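Local coordinates for coat protein (Sulfolobus turreted icosahedral virus, PDB 2BBD) that forms the protein shell of the virus as its coat protein, with a double jelly-roll fold that points to a common ancestry with bacterial and eukaryotic viruses, at residues Q36-I41 / N111-W116; P52-P57 / P98-S103; L182-E187 / S311-Y316; Y211-V216 / I272-K277. One frame throughout, in Å; residues are numbered along the deposited sequence.

Overall arrangement
Contacts 1 and 2 belong to the N-terminal half of the chain, contacts 3 and 4 to the sheet that runs into the C-terminal half. Contact 1 is an antiparallel strand pair of a five-stranded sheet. Contact 2 joins two proline-rich loops beside it, and the two touch through Ile41 and Phe56. Contacts 3 and 4 share one sheet, where strands 303-313 and 210-219 are neighbours. Their centres are about 14 Å apart. Contact 4 is the most buried and contains the only salt bridge across a contact. Contact 2 is the smallest and has a single hydrogen bond across it. Contacts 1, 2 and 3 are partly buried. Contacts 1 and 3 pair strands by backbone bonds, and contact 1 adds an apolar face.

Contact 1: residues Q36-I41 / N111-W116; sequences QLIGSI and NLNVMW
Leu37 pairs with Val114, and Gly39 with Leu112, as antiparallel hydrogen-bonded pairs. Four backbone bonds result. Leu37 N gives to Val114 O at 2.8 Å, and Val114 N returns to Leu37 O at 3.0 Å. Gly39 N reaches Leu112 O at 2.9 Å, and Leu112 N returns to Gly39 O. The chain turns a corner at Gly39, and beyond it the side chains of Ser40 and Asn111 diverge. Weaker CA-H...O contacts run between the bonds, such as Ile38 CA to Leu112 O.

Apolar contacts gather on the face of Leu37, Leu112 and Val114. Leu112 CD2 meets Leu37 CG at 4.1 Å, and Leu112 CD1 meets Ile41 CD1 at 4.1 Å. Leu37 CB touches the edge of the Trp116 ring, in its plane, 3.9 Å from CZ3. Val114 CG1 lies over one face of that ring, toward the rim. Trp116 NE1 is bonded to Gly79 O, and Phe64 meets the indole edge-to-face.

Mixed contacts lie on the other face. Gln36 and selenomethionine Met115 run side by side. The bend at chi3 of Met115 (-83°) brings its CE close to Gln36 OE1, at 3.1 Å. Asn113 OD1 sits 3.8 Å from Ile38 CG1.

Strand 145-158 flanks 36-41 on its far side. Strand 96-97 borders 111-116 on the other, through a backbone bond between Asn113 and Tyr97. This is therefore an inner strand pair of the jelly-roll sheet. The chemistry implies a two-faced sheet: one face is apolar and buried, while the other is mixed and partly exposed.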
loop_
_atom_site.group_PDB
_atom_site.type_symbol
_atom_site.label_atom_id
_atom_site.label_comp_id
_atom_site.label_asym_id
_atom_site.label_seq_id
_atom_site.Cartn_x
_atom_site.Cartn_y
_atom_site.Cartn_z
ATOM N N GLN A 36 -10.268 -9.100 4.476
ATOM C CA GLN A 36 -9.721 -10.142 5.338
ATOM C C GLN A 36 -9.770 -11.482 4.615
ATOM O O GLN A 36 -10.841 -11.919 4.159
ATOM C CB GLN A 36 -10.500 -10.250 6.653
ATOM C CG GLN A 36 -10.587 -8.964 7.452
ATOM C CD GLN A 36 -11.527 -9.082 8.642
ATOM O OE1 GLN A 36 -11.109 -9.417 9.754
ATOM N NE2 GLN A 36 -12.809 -8.825 8.410
ATOM N N LEU A 37 -8.605 -12.111 4.480
ATOM C CA LEU A 37 -8.497 -13.418 3.852
ATOM C C LEU A 37 -8.486 -14.348 5.056
ATOM O O LEU A 37 -7.525 -14.380 5.821
ATOM C CB LEU A 37 -7.193 -13.532 3.053
ATOM C CG LEU A 37 -6.901 -14.905 2.432
ATOM C CD1 LEU A 37 -8.014 -15.267 1.463
ATOM C CD2 LEU A 37 -5.541 -14.888 1.706
ATOM N N ILE A 38 -9.571 -15.094 5.227
ATOM C CA ILE A 38 -9.726 -15.966 6.385
ATOM C C ILE A 38 -10.087 -17.400 6.005
ATOM O O ILE A 38 -10.973 -17.634 5.178
ATOM C CB ILE A 38 -10.836 -15.403 7.305
ATOM C CG1 ILE A 38 -10.521 -13.942 7.649
ATOM C CG2 ILE A 38 -10.981 -16.270 8.552
ATOM C CD1 ILE A 38 -11.637 -13.213 8.369
ATOM N N GLY A 39 -9.403 -18.351 6.638
ATOM C CA GLY A 39 -9.650 -19.756 6.371
ATOM C C GLY A 39 -8.548 -20.615 6.959
ATOM O O GLY A 39 -8.173 -20.445 8.118
ATOM N N SER A 40 -8.015 -21.530 6.159
ATOM C CA SER A 40 -6.953 -22.400 6.631
ATOM C C SER A 40 -6.012 -22.794 5.516
ATOM O O SER A 40 -6.301 -22.590 4.336
ATOM C CB SER A 40 -7.536 -23.672 7.245
ATOM O OG SER A 40 -8.061 -24.510 6.231
ATOM N N ILE A 41 -4.874 -23.346 5.922
ATOM C CA ILE A 41 -3.858 -23.840 5.004
ATOM C C ILE A 41 -3.675 -25.296 5.414
ATOM O O ILE A 41 -3.437 -25.589 6.583
ATOM C CB ILE A 41 -2.525 -23.059 5.146
ATOM C CG1 ILE A 41 -2.738 -21.605 4.693
ATOM C CG2 ILE A 41 -1.427 -23.730 4.299
ATOM C CD1 ILE A 41 -1.529 -20.699 4.869
ATOM N N ASN A 111 -4.433 -22.122 10.926
ATOM C CA ASN A 111 -5.400 -21.056 10.685
ATOM C C ASN A 111 -4.813 -19.939 9.830
ATOM O O ASN A 111 -3.660 -19.557 9.996
ATOM C CB ASN A 111 -5.893 -20.462 12.012
ATOM C CG ASN A 111 -6.404 -21.516 12.969
ATOM O OD1 ASN A 111 -7.183 -22.388 12.585
ATOM N ND2 ASN A 111 -5.977 -21.436 14.234
ATOM N N LEU A 112 -5.627 -19.418 8.918
ATOM C CA LEU A 112 -5.216 -18.330 8.045
ATOM C C LEU A 112 -6.090 -17.099 8.322
ATOM O O LEU A 112 -7.325 -17.192 8.337
ATOM C CB LEU A 112 -5.360 -18.757 6.581
ATOM C CG LEU A 112 -5.181 -17.719 5.468
ATOM C CD1 LEU A 112 -3.725 -17.226 5.387
ATOM C CD2 LEU A 112 -5.590 -18.368 4.165
ATOM N N ASN A 113 -5.441 -15.957 8.552
ATOM C CA ASN A 113 -6.141 -14.700 8.817
ATOM C C ASN A 113 -5.209 -13.533 8.509
ATOM O O ASN A 113 -4.345 -13.172 9.312
ATOM C CB ASN A 113 -6.616 -14.636 10.276
ATOM C CG ASN A 113 -7.287 -13.302 10.622
ATOM O OD1 ASN A 113 -7.637 -12.522 9.742
ATOM N ND2 ASN A 113 -7.470 -13.048 11.911
ATOM N N VAL A 114 -5.395 -12.971 7.317
ATOM C CA VAL A 114 -4.605 -11.858 6.818
ATOM C C VAL A 114 -5.513 -10.656 6.546
ATOM O O VAL A 114 -6.593 -10.791 5.961
ATOM C CB VAL A 114 -3.894 -12.248 5.504
ATOM C CG1 VAL A 114 -2.887 -11.164 5.101
ATOM C CG2 VAL A 114 -3.204 -13.608 5.670
HETATM N N MSE A 115 -5.066 -9.477 6.958
HETATM C CA MSE A 115 -5.856 -8.273 6.765
HETATM C C MSE A 115 -5.132 -7.157 6.017
HETATM O O MSE A 115 -3.908 -6.996 6.134
HETATM C CB MSE A 115 -6.322 -7.738 8.119
HETATM C CG MSE A 115 -7.323 -6.602 8.002
HETATM SE SE MSE A 115 -7.787 -5.839 9.711
HETATM C CE MSE A 115 -9.139 -7.104 10.270
ATOM N N TRP A 116 -5.910 -6.402 5.241
ATOM C CA TRP A 116 -5.424 -5.252 4.481
ATOM C C TRP A 116 -6.528 -4.210 4.542
ATOM O O TRP A 116 -7.711 -4.555 4.544
ATOM C CB TRP A 116 -5.217 -5.576 3.011
ATOM C CG TRP A 116 -4.172 -6.574 2.688
ATOM C CD1 TRP A 116 -2.873 -6.323 2.350
ATOM C CD2 TRP A 116 -4.368 -7.979 2.515
ATOM N NE1 TRP A 116 -2.254 -7.484 1.961
ATOM C CE2 TRP A 116 -3.149 -8.517 2.049
ATOM C CE3 TRP A 116 -5.461 -8.839 2.703
ATOM C CZ2 TRP A 116 -2.991 -9.876 1.758
ATOM C CZ3 TRP A 116 -5.298 -10.199 2.415
ATOM C CH2 TRP A 116 -4.071 -10.697 1.945
#

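Contact 2: residues P52-P57 / P98-S103; sequences PSAPFP and PAPGTS
Ser53 and Pro100 bring two loops without regular structure together, their CA atoms 4.6 Å apart, and one backbone bond crosses, from Gly101 N to Pro52 O at 3.0 Å, with the donor above the carbonyl plane. Gly101 lies in a type II turn from Ala99 to Thr102, where its positive phi (80°) suits glycine. Ala99 O takes two bonds from the same face of its plane, from Thr102 N and, at 2.6 Å, from Thr102 OG1.

Phe56, Pro98 and Pro100 carry the side-chain contact. Pro98 CG sits at the edge of the Phe56 ring, in plane, 3.7 Å from Phe56 CZ. Pro57 CB lies over the centre of one ring face, and Pro52 CD lies over the opposite face toward the rim. Ile41 also packs on this ring. Pro100 CB rests 3.6 Å from Ala54 N, and its CG comes close to Phe56 O. Pro57 and Pro98 both follow cis peptide bonds.

The surroundings of the ring are thus largely proline. A single hydrogen bond crosses between the loops. The rest of the contact is proline rings set around Phe56 and against backbone carbonyls.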
loop_
_atom_site.group_PDB
_atom_site.type_symbol
_atom_site.label_atom_id
_atom_site.label_comp_id
_atom_site.label_asym_id
_atom_site.label_seq_id
_atom_site.Cartn_x
_atom_site.Cartn_y
_atom_site.Cartn_z
ATOM N N PRO A 52 6.709 -20.673 3.867
ATOM C CA PRO A 52 7.753 -19.733 3.449
ATOM C C PRO A 52 7.977 -18.533 4.356
ATOM O O PRO A 52 7.186 -18.247 5.249
ATOM C CB PRO A 52 7.315 -19.325 2.039
ATOM C CG PRO A 52 5.849 -19.486 2.072
ATOM C CD PRO A 52 5.633 -20.748 2.862
ATOM N N SER A 53 9.081 -17.838 4.121
ATOM C CA SER A 53 9.419 -16.662 4.902
ATOM C C SER A 53 8.617 -15.485 4.359
ATOM O O SER A 53 7.808 -15.639 3.445
ATOM C CB SER A 53 10.906 -16.356 4.745
ATOM O OG SER A 53 11.164 -15.980 3.400
ATOM N N ALA A 54 8.850 -14.311 4.935
ATOM C CA ALA A 54 8.198 -13.095 4.485
ATOM C C ALA A 54 8.564 -12.959 3.001
ATOM O O ALA A 54 9.628 -13.412 2.577
ATOM C CB ALA A 54 8.732 -11.913 5.277
ATOM N N PRO A 55 7.723 -12.292 2.201
ATOM C CA PRO A 55 6.457 -11.632 2.521
ATOM C C PRO A 55 5.211 -12.504 2.729
ATOM O O PRO A 55 4.092 -11.986 2.721
ATOM C CB PRO A 55 6.300 -10.642 1.366
ATOM C CG PRO A 55 6.808 -11.431 0.220
ATOM C CD PRO A 55 8.062 -12.097 0.780
ATOM N N PHE A 56 5.379 -13.813 2.896
ATOM C CA PHE A 56 4.217 -14.649 3.180
ATOM C C PHE A 56 3.794 -14.211 4.583
ATOM O O PHE A 56 4.641 -13.879 5.417
ATOM C CB PHE A 56 4.597 -16.138 3.177
ATOM C CG PHE A 56 3.558 -17.037 3.814
ATOM C CD1 PHE A 56 3.527 -17.217 5.197
ATOM C CD2 PHE A 56 2.585 -17.667 3.042
ATOM C CE1 PHE A 56 2.542 -18.009 5.802
ATOM C CE2 PHE A 56 1.596 -18.458 3.638
ATOM C CZ PHE A 56 1.574 -18.628 5.022
ATOM N N PRO A 57 2.487 -14.214 4.882
ATOM C CA PRO A 57 1.330 -14.587 4.061
ATOM C C PRO A 57 0.730 -13.481 3.172
ATOM O O PRO A 57 -0.219 -13.733 2.421
ATOM C CB PRO A 57 0.340 -15.093 5.107
ATOM C CG PRO A 57 0.561 -14.127 6.236
ATOM C CD PRO A 57 2.082 -13.959 6.278
ATOM N N PRO A 98 -1.019 -17.467 9.034
ATOM C CA PRO A 98 0.035 -17.829 9.990
ATOM C C PRO A 98 1.330 -17.052 9.731
ATOM O O PRO A 98 1.578 -16.598 8.613
ATOM C CB PRO A 98 0.213 -19.325 9.742
ATOM C CG PRO A 98 0.060 -19.406 8.262
ATOM C CD PRO A 98 -1.155 -18.511 8.001
ATOM N N ALA A 99 2.150 -16.899 10.768
ATOM C CA ALA A 99 3.417 -16.194 10.638
ATOM C C ALA A 99 4.329 -16.976 9.703
ATOM O O ALA A 99 4.242 -18.200 9.608
ATOM C CB ALA A 99 4.098 -16.042 12.013
ATOM N N PRO A 100 5.223 -16.269 9.000
ATOM C CA PRO A 100 6.163 -16.899 8.073
ATOM C C PRO A 100 6.947 -17.979 8.825
ATOM O O PRO A 100 7.214 -17.833 10.008
ATOM C CB PRO A 100 7.072 -15.741 7.667
ATOM C CG PRO A 100 6.245 -14.525 7.906
ATOM C CD PRO A 100 5.515 -14.835 9.158
ATOM N N GLY A 101 7.308 -19.061 8.148
ATOM C CA GLY A 101 8.072 -20.102 8.809
ATOM C C GLY A 101 7.255 -21.041 9.676
ATOM O O GLY A 101 7.802 -21.947 10.295
ATOM N N THR A 102 5.949 -20.824 9.739
ATOM C CA THR A 102 5.092 -21.695 10.526
ATOM C C THR A 102 5.042 -23.070 9.858
ATOM O O THR A 102 5.080 -23.182 8.629
ATOM C CB THR A 102 3.663 -21.129 10.625
ATOM O OG1 THR A 102 3.682 -19.947 11.434
ATOM C CG2 THR A 102 2.697 -22.166 11.240
ATOM N N SER A 103 4.952 -24.110 10.674
ATOM C CA SER A 103 4.910 -25.471 10.168
ATOM C C SER A 103 3.485 -26.007 10.068
ATOM O O SER A 103 2.682 -25.828 10.976
ATOM C CB SER A 103 5.737 -26.385 11.081
ATOM O OG SER A 103 5.605 -27.751 10.712
#

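Contact 3: residues L182-E187 / S311-Y316; sequences LPKVIE and SYVLPY
Ser311 O takes the backbone N-H of Lys184 at 2.7 Å. Ser311 CB lies 3.5 Å from Lys184 O, while its OG is hydrogen-bonded to Gln209 OE1. Tyr312 stands opposite Pro183 as a non-hydrogen-bonded pair, with CA atoms 4.1 Å apart. Tyr312 CB touches Leu182 O at 3.4 Å, the ring leads away, and its hydroxyl is bonded to Asp282.

The two strands are antiparallel neighbours in the mixed sheet of the capsid protein. On its other side strand 182-193 runs parallel to strand 72-78, where Val185 bonds to Leu74 and Ser76. The sheet therefore passes from the N-terminal half into the C-terminal half, consistent with a double jelly roll.

Val313 makes both bonds of a hydrogen-bonded pair with Leu182. Leu182 N reaches Val313 O at 2.9 Å, and Val313 N reaches Leu182 O at 2.8 Å. Val313 CG2 lies alongside the Lys184 chain, which runs straight as far as CE, and is 3.9 Å from its CD. After the strand ends, Pro315 CD meets Leu182 CG at 4.1 Å, and the chain goes on into helix 317-321.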
loop_
_atom_site.group_PDB
_atom_site.type_symbol
_atom_site.label_atom_id
_atom_site.label_comp_id
_atom_site.label_asym_id
_atom_site.label_seq_id
_atom_site.Cartn_x
_atom_site.Cartn_y
_atom_site.Cartn_z
ATOM N N LEU A 182 -8.563 12.803 -2.877
ATOM C CA LEU A 182 -8.547 11.474 -3.483
ATOM C C LEU A 182 -7.222 10.741 -3.277
ATOM O O LEU A 182 -6.174 11.201 -3.728
ATOM C CB LEU A 182 -8.796 11.573 -4.990
ATOM C CG LEU A 182 -10.135 12.131 -5.470
ATOM C CD1 LEU A 182 -10.163 12.143 -6.994
ATOM C CD2 LEU A 182 -11.265 11.278 -4.916
ATOM N N PRO A 183 -7.252 9.590 -2.591
ATOM C CA PRO A 183 -6.002 8.860 -2.389
ATOM C C PRO A 183 -5.492 8.334 -3.728
ATOM O O PRO A 183 -6.283 8.010 -4.614
ATOM C CB PRO A 183 -6.408 7.743 -1.428
ATOM C CG PRO A 183 -7.848 7.503 -1.787
ATOM C CD PRO A 183 -8.376 8.906 -1.931
ATOM N N LYS A 184 -4.171 8.303 -3.882
ATOM C CA LYS A 184 -3.526 7.799 -5.092
ATOM C C LYS A 184 -2.329 6.971 -4.613
ATOM O O LYS A 184 -1.179 7.409 -4.669
ATOM C CB LYS A 184 -3.056 8.952 -5.974
ATOM C CG LYS A 184 -2.538 8.509 -7.338
ATOM C CD LYS A 184 -1.962 9.684 -8.104
ATOM C CE LYS A 184 -1.529 9.290 -9.507
ATOM N NZ LYS A 184 -2.689 8.902 -10.365
ATOM N N VAL A 185 -2.629 5.772 -4.127
ATOM C CA VAL A 185 -1.630 4.853 -3.589
ATOM C C VAL A 185 -1.190 3.862 -4.657
ATOM O O VAL A 185 -1.887 2.895 -4.951
ATOM C CB VAL A 185 -2.224 4.118 -2.379
ATOM C CG1 VAL A 185 -1.190 3.211 -1.740
ATOM C CG2 VAL A 185 -2.747 5.150 -1.374
ATOM N N ILE A 186 -0.015 4.109 -5.224
ATOM C CA ILE A 186 0.498 3.280 -6.303
ATOM C C ILE A 186 1.864 2.671 -6.007
ATOM O O ILE A 186 2.750 3.336 -5.464
ATOM C CB ILE A 186 0.632 4.107 -7.601
ATOM C CG1 ILE A 186 -0.650 4.907 -7.865
ATOM C CG2 ILE A 186 0.954 3.187 -8.761
ATOM C CD1 ILE A 186 -1.886 4.055 -8.152
ATOM N N GLU A 187 2.037 1.405 -6.380
ATOM C CA GLU A 187 3.314 0.743 -6.172
ATOM C C GLU A 187 4.053 0.697 -7.503
ATOM O O GLU A 187 3.513 0.234 -8.509
ATOM C CB GLU A 187 3.123 -0.679 -5.629
ATOM C CG GLU A 187 4.406 -1.257 -5.060
ATOM C CD GLU A 187 4.231 -2.640 -4.464
ATOM O OE1 GLU A 187 4.893 -2.933 -3.452
ATOM O OE2 GLU A 187 3.448 -3.438 -5.007
ATOM N N SER A 311 0.191 8.512 -1.637
ATOM C CA SER A 311 -0.051 9.881 -2.077
ATOM C C SER A 311 -1.548 10.175 -2.244
ATOM O O SER A 311 -2.386 9.277 -2.151
ATOM C CB SER A 311 0.649 10.126 -3.419
ATOM O OG SER A 311 2.048 9.895 -3.340
ATOM N N TYR A 312 -1.869 11.444 -2.485
ATOM C CA TYR A 312 -3.246 11.870 -2.710
ATOM C C TYR A 312 -3.280 13.038 -3.693
ATOM O O TYR A 312 -2.261 13.685 -3.947
ATOM C CB TYR A 312 -3.938 12.264 -1.403
ATOM C CG TYR A 312 -3.240 13.335 -0.600
ATOM C CD1 TYR A 312 -2.225 13.006 0.300
ATOM C CD2 TYR A 312 -3.606 14.677 -0.725
ATOM C CE1 TYR A 312 -1.595 13.979 1.055
ATOM C CE2 TYR A 312 -2.979 15.667 0.033
ATOM C CZ TYR A 312 -1.972 15.308 0.918
ATOM O OH TYR A 312 -1.325 16.270 1.658
ATOM N N VAL A 313 -4.457 13.291 -4.251
ATOM C CA VAL A 313 -4.635 14.355 -5.220
ATOM C C VAL A 313 -5.908 15.114 -4.903
ATOM O O VAL A 313 -6.892 14.525 -4.445
ATOM C CB VAL A 313 -4.766 13.788 -6.656
ATOM C CG1 VAL A 313 -5.115 14.907 -7.634
ATOM C CG2 VAL A 313 -3.481 13.109 -7.070
ATOM N N LEU A 314 -5.878 16.422 -5.134
ATOM C CA LEU A 314 -7.048 17.270 -4.917
ATOM C C LEU A 314 -7.630 17.521 -6.299
ATOM O O LEU A 314 -7.028 18.214 -7.116
ATOM C CB LEU A 314 -6.655 18.604 -4.288
ATOM C CG LEU A 314 -5.835 18.564 -3.000
ATOM C CD1 LEU A 314 -5.815 19.968 -2.407
ATOM C CD2 LEU A 314 -6.435 17.587 -2.007
ATOM N N PRO A 315 -8.806 16.950 -6.583
ATOM C CA PRO A 315 -9.423 17.143 -7.898
ATOM C C PRO A 315 -9.711 18.607 -8.243
ATOM O O PRO A 315 -9.791 18.967 -9.411
ATOM C CB PRO A 315 -10.684 16.283 -7.814
ATOM C CG PRO A 315 -11.035 16.342 -6.359
ATOM C CD PRO A 315 -9.690 16.184 -5.688
ATOM N N TYR A 316 -9.838 19.446 -7.222
ATOM C CA TYR A 316 -10.113 20.867 -7.410
ATOM C C TYR A 316 -9.011 21.700 -6.758
ATOM O O TYR A 316 -9.269 22.767 -6.194
ATOM C CB TYR A 316 -11.469 21.219 -6.790
ATOM C CG TYR A 316 -12.591 20.353 -7.310
ATOM C CD1 TYR A 316 -13.267 19.468 -6.466
ATOM C CD2 TYR A 316 -12.939 20.373 -8.659
ATOM C CE1 TYR A 316 -14.260 18.622 -6.959
ATOM C CE2 TYR A 316 -13.929 19.530 -9.159
ATOM C CZ TYR A 316 -14.582 18.658 -8.304
ATOM O OH TYR A 316 -15.546 17.816 -8.810
#

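Contact 4: residues Y211-V216 / I272-K277; sequences YKRQLV and IIDFRK
Phe275 fills the tight side of the contact, its ring set against the strand of Tyr211 and Gln214. Tyr211 CB lies 3.6 Å from Phe275 CE2. Gln214 CB is equally near Phe275 CZ. The Gln214 chain is extended, with CG anti to the backbone N (chi1 -177°), and its amide plane is 20° from the plane of the Phe275 ring. Both ends of that amide are used, NE2 by Tyr233 OH and OE1 by Ser307 OG. Ile273 CD1 packs on Val216 CG2. On the other face Ile272 CG1 meets Leu215 CD1 at 3.8 Å, and helix 79-89 touches both residues.

Backbone bonds join the strands here. Gln214 N gives to Ile273 O, and Ile273 N gives to Gln214 O at 2.7 Å. The strands are antiparallel neighbours in the mixed sheet, and 270-284 is its outermost strand within this chain. Lys212 and Arg213 form a classic beta bulge against Val310 of strand 303-313. In the other neighbour, strand 270-284, Asp274 pairs with Arg213 and the 3-10 segment 275-277 follows.

Arg213 NE forms a salt bridge to Asp274 OD2 at 3.1 Å, with the guanidinium and carboxylate planes 69° apart. Asp274 is buried, and its other oxygen, OD1, is bonded to Tyr261 OH of helix 250-261. The solvent side lies at Lys212 and Arg276. Phe275 N reaches Lys212 O in a bent bond of 3.2 Å. A water donates to the same oxygen and accepts from Arg276 N at 2.7 Å. Arg276 is exposed and pairs with Glu260 of helix 250-261.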
loop_
_atom_site.group_PDB
_atom_site.type_symbol
_atom_site.label_atom_id
_atom_site.label_comp_id
_atom_site.label_asym_id
_atom_site.label_seq_id
_atom_site.Cartn_x
_atom_site.Cartn_y
_atom_site.Cartn_z
ATOM N N TYR A 211 2.772 13.734 -2.200
ATOM C CA TYR A 211 3.381 12.575 -1.538
ATOM C C TYR A 211 3.390 12.676 -0.022
ATOM O O TYR A 211 3.930 13.622 0.553
ATOM C CB TYR A 211 4.815 12.383 -2.040
ATOM C CG TYR A 211 4.895 11.963 -3.488
ATOM C CD1 TYR A 211 5.141 10.636 -3.840
ATOM C CD2 TYR A 211 4.693 12.889 -4.515
ATOM C CE1 TYR A 211 5.183 10.241 -5.175
ATOM C CE2 TYR A 211 4.735 12.502 -5.852
ATOM C CZ TYR A 211 4.976 11.179 -6.171
ATOM O OH TYR A 211 4.988 10.793 -7.492
ATOM N N LYS A 212 2.786 11.693 0.630
ATOM C CA LYS A 212 2.745 11.686 2.079
ATOM C C LYS A 212 3.874 10.798 2.601
ATOM O O LYS A 212 4.703 11.236 3.394
ATOM C CB LYS A 212 1.384 11.184 2.570
ATOM C CG LYS A 212 1.266 11.126 4.077
ATOM C CD LYS A 212 -0.130 10.683 4.510
ATOM C CE LYS A 212 -0.207 10.522 6.017
ATOM N NZ LYS A 212 -1.489 9.891 6.454
ATOM N N ARG A 213 3.912 9.547 2.161
ATOM C CA ARG A 213 4.974 8.658 2.604
ATOM C C ARG A 213 5.309 7.613 1.556
ATOM O O ARG A 213 4.477 7.258 0.713
ATOM C CB ARG A 213 4.602 7.983 3.925
ATOM C CG ARG A 213 3.426 7.044 3.849
ATOM C CD ARG A 213 3.042 6.586 5.233
ATOM N NE ARG A 213 2.811 7.735 6.103
ATOM C CZ ARG A 213 1.996 7.726 7.152
ATOM N NH1 ARG A 213 1.327 6.624 7.469
ATOM N NH2 ARG A 213 1.840 8.827 7.879
ATOM N N GLN A 214 6.548 7.138 1.604
ATOM C CA GLN A 214 7.017 6.150 0.656
ATOM C C GLN A 214 7.545 4.913 1.353
ATOM O O GLN A 214 8.427 5.002 2.217
ATOM C CB GLN A 214 8.123 6.750 -0.201
ATOM C CG GLN A 214 8.652 5.830 -1.282
ATOM C CD GLN A 214 9.940 6.343 -1.881
ATOM O OE1 GLN A 214 10.399 5.859 -2.921
ATOM N NE2 GLN A 214 10.543 7.326 -1.220
ATOM N N LEU A 215 6.993 3.761 0.985
ATOM C CA LEU A 215 7.440 2.494 1.538
ATOM C C LEU A 215 8.375 1.890 0.512
ATOM O O LEU A 215 8.014 1.728 -0.652
ATOM C CB LEU A 215 6.274 1.532 1.777
ATOM C CG LEU A 215 6.726 0.068 1.955
ATOM C CD1 LEU A 215 7.663 -0.055 3.164
ATOM C CD2 LEU A 215 5.504 -0.841 2.120
ATOM N N VAL A 216 9.587 1.573 0.940
ATOM C CA VAL A 216 10.554 0.981 0.042
ATOM C C VAL A 216 11.048 -0.336 0.596
ATOM O O VAL A 216 11.410 -0.423 1.768
ATOM C CB VAL A 216 11.793 1.885 -0.152
ATOM C CG1 VAL A 216 12.773 1.210 -1.123
ATOM C CG2 VAL A 216 11.370 3.265 -0.652
ATOM N N ILE A 272 10.224 3.126 5.606
ATOM C CA ILE A 272 9.257 4.130 5.197
ATOM C C ILE A 272 9.819 5.542 5.324
ATOM O O ILE A 272 10.456 5.885 6.322
ATOM C CB ILE A 272 7.981 4.051 6.036
ATOM C CG1 ILE A 272 7.227 2.747 5.718
ATOM C CG2 ILE A 272 7.120 5.276 5.766
ATOM C CD1 ILE A 272 6.026 2.485 6.608
ATOM N N ILE A 273 9.580 6.350 4.300
ATOM C CA ILE A 273 10.017 7.737 4.292
ATOM C C ILE A 273 8.813 8.642 4.466
ATOM O O ILE A 273 8.017 8.799 3.538
ATOM C CB ILE A 273 10.682 8.154 2.953
ATOM C CG1 ILE A 273 11.993 7.402 2.744
ATOM C CG2 ILE A 273 10.901 9.659 2.933
ATOM C CD1 ILE A 273 11.801 5.999 2.226
ATOM N N ASP A 274 8.664 9.226 5.649
ATOM C CA ASP A 274 7.568 10.156 5.879
ATOM C C ASP A 274 8.095 11.518 5.458
ATOM O O ASP A 274 8.867 12.149 6.179
ATOM C CB ASP A 274 7.154 10.169 7.351
ATOM C CG ASP A 274 6.450 8.891 7.769
ATOM O OD1 ASP A 274 7.126 7.943 8.211
ATOM O OD2 ASP A 274 5.214 8.831 7.638
ATOM N N PHE A 275 7.679 11.953 4.275
ATOM C CA PHE A 275 8.122 13.217 3.711
ATOM C C PHE A 275 7.988 14.453 4.599
ATOM O O PHE A 275 8.885 15.294 4.608
ATOM C CB PHE A 275 7.430 13.438 2.365
ATOM C CG PHE A 275 7.768 12.384 1.340
ATOM C CD1 PHE A 275 9.055 12.292 0.818
ATOM C CD2 PHE A 275 6.808 11.458 0.925
ATOM C CE1 PHE A 275 9.391 11.289 -0.106
ATOM C CE2 PHE A 275 7.126 10.455 0.009
ATOM C CZ PHE A 275 8.426 10.370 -0.510
ATOM N N ARG A 276 6.901 14.566 5.359
ATOM C CA ARG A 276 6.721 15.731 6.221
ATOM C C ARG A 276 7.856 15.871 7.230
ATOM O O ARG A 276 8.050 16.938 7.808
ATOM C CB ARG A 276 5.391 15.667 6.971
ATOM C CG ARG A 276 5.304 14.529 7.958
ATOM C CD ARG A 276 4.100 14.685 8.877
ATOM N NE ARG A 276 3.920 13.512 9.731
ATOM C CZ ARG A 276 4.872 12.977 10.494
ATOM N NH1 ARG A 276 6.094 13.503 10.526
ATOM N NH2 ARG A 276 4.604 11.905 11.229
ATOM N N LYS A 277 8.596 14.790 7.447
ATOM C CA LYS A 277 9.714 14.815 8.381
ATOM C C LYS A 277 10.946 15.451 7.740
ATOM O O LYS A 277 11.951 15.683 8.410
ATOM C CB LYS A 277 10.071 13.395 8.837
ATOM C CG LYS A 277 9.068 12.739 9.770
ATOM C CD LYS A 277 9.561 11.358 10.161
ATOM C CE LYS A 277 8.564 10.604 11.026
ATOM N NZ LYS A 277 8.359 11.226 12.362
HETATM O O HOH W 1 4.567 13.290 4.929
#